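MarR family transcriptional regulator (Staphylococcus epidermidis, PDB 5HLI) senses oxidation through disulfide formation and, as a dimeric MarR-type transcription factor, probably binds operator DNA through winged helix-turn-helix domains to control gene expression. Local coordinates at the interface of chains A and B. Coordinates in Å, arbitrary orientation; residue numbers count along the deposited sequence, not the author numbering. Chains: chain A/B, MarR family transcriptional regulator.

The interface of chains A and B. Residues chain A 9, 12-13; chain B 113-114, 117.
A:Asn13 meets B:Phe113 where helix 2-36 of chain A packs on helix 109-117 of chain B. This patch is part of the two-fold dimer interface typical of MarR regulators, so it recurs with the chains exchanged.

A hydrogen bond crosses here. The amide nitrogen ND2 of A:Asn13 donates to the backbone O of B:Phe113 at 3.1 Å. It is fairly straight, 162° at the hydrogen, and the acceptor lies in the plane of the amide. A:Asn13 ND2 also donates to A:Met9 O, one helical turn back, at 3.0 Å. Two carbonyls from different chains thus grip one amide and fix its rotation.

Stacking adds to this hold. The A:Asn13 amide lies over one face of the B:Phe113 ring, toward its rim, with the planes 26° apart. A:Asn13 CG sits 3.8 Å from B:Phe113 CD1. With chi1 at -83°, A:Asn13 CG stands beside its own backbone N, which lets one amide serve both ring and carbonyl.

Apolar packing is carried mainly by A:Met9. Its chain bends at chi2 and chi3 and lays A:Met9 SD alongside B:Ser117 CB and, at 3.7 Å, B:Glu114 CA. A:Met9 CG rests against B:Phe113 CB. A:Ala12 CB touches the B:Ser117 backbone more lightly.

B:Ser117 turns its hydroxyl back to its own helix. B:Ser117 OG donates to B:Glu114 O at 3.1 Å from above the carbonyl plane, while A:Met9 SD lies 3.2 Å from that OG.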
loop_
_atom_site.group_PDB
_atom_site.type_symbol
_atom_site.label_atom_id
_atom_site.label_comp_id
_atom_site.label_asym_id
_atom_site.label_seq_id
_atom_site.Cartn_x
_atom_site.Cartn_y
_atom_site.Cartn_z
ATOM N N MET A 9 7.995 20.019 -7.040
ATOM C CA MET A 9 6.820 19.750 -6.218
ATOM C C MET A 9 5.781 18.947 -6.991
ATOM O O MET A 9 5.129 18.059 -6.431
ATOM C CB MET A 9 6.215 21.065 -5.728
ATOM C CG MET A 9 5.584 21.000 -4.350
ATOM S SD MET A 9 6.724 21.525 -3.059
ATOM C CE MET A 9 6.895 23.265 -3.450
ATOM N N ALA A 12 6.975 15.324 -7.660
ATOM C CA ALA A 12 6.918 14.584 -6.402
ATOM C C ALA A 12 5.511 14.065 -6.140
ATOM O O ALA A 12 5.322 12.890 -5.805
ATOM C CB ALA A 12 7.391 15.470 -5.249
ATOM N N ASN A 13 4.505 14.930 -6.294
ATOM C CA ASN A 13 3.123 14.486 -6.164
ATOM C C ASN A 13 2.745 13.455 -7.218
ATOM O O ASN A 13 1.784 12.708 -7.016
ATOM C CB ASN A 13 2.168 15.679 -6.247
ATOM C CG ASN A 13 2.023 16.404 -4.925
ATOM O OD1 ASN A 13 0.968 16.354 -4.290
ATOM N ND2 ASN A 13 3.085 17.081 -4.499
ATOM N N PHE B 113 0.275 20.517 -2.514
ATOM C CA PHE B 113 1.458 19.926 -3.133
ATOM C C PHE B 113 2.653 19.967 -2.191
ATOM O O PHE B 113 3.423 19.003 -2.113
ATOM C CB PHE B 113 1.789 20.649 -4.441
ATOM C CG PHE B 113 1.054 20.114 -5.639
ATOM C CD1 PHE B 113 -0.136 19.422 -5.492
ATOM C CD2 PHE B 113 1.565 20.296 -6.914
ATOM C CE1 PHE B 113 -0.807 18.928 -6.598
ATOM C CE2 PHE B 113 0.899 19.804 -8.021
ATOM C CZ PHE B 113 -0.287 19.118 -7.863
ATOM N N GLU B 114 2.825 21.078 -1.469
ATOM C CA GLU B 114 3.960 21.202 -0.560
ATOM C C GLU B 114 3.865 20.200 0.584
ATOM O O GLU B 114 4.872 19.599 0.973
ATOM C CB GLU B 114 4.042 22.634 -0.023
ATOM C CG GLU B 114 5.302 22.948 0.777
ATOM C CD GLU B 114 5.195 22.554 2.240
ATOM O OE1 GLU B 114 6.250 22.391 2.890
ATOM O OE2 GLU B 114 4.058 22.413 2.740
ATOM N N SER B 117 4.744 16.746 -1.053
ATOM C CA SER B 117 5.964 16.562 -1.833
ATOM C C SER B 117 7.102 15.941 -1.032
ATOM O O SER B 117 8.032 15.389 -1.631
ATOM C CB SER B 117 6.425 17.901 -2.412
ATOM O OG SER B 117 6.682 18.836 -1.379
#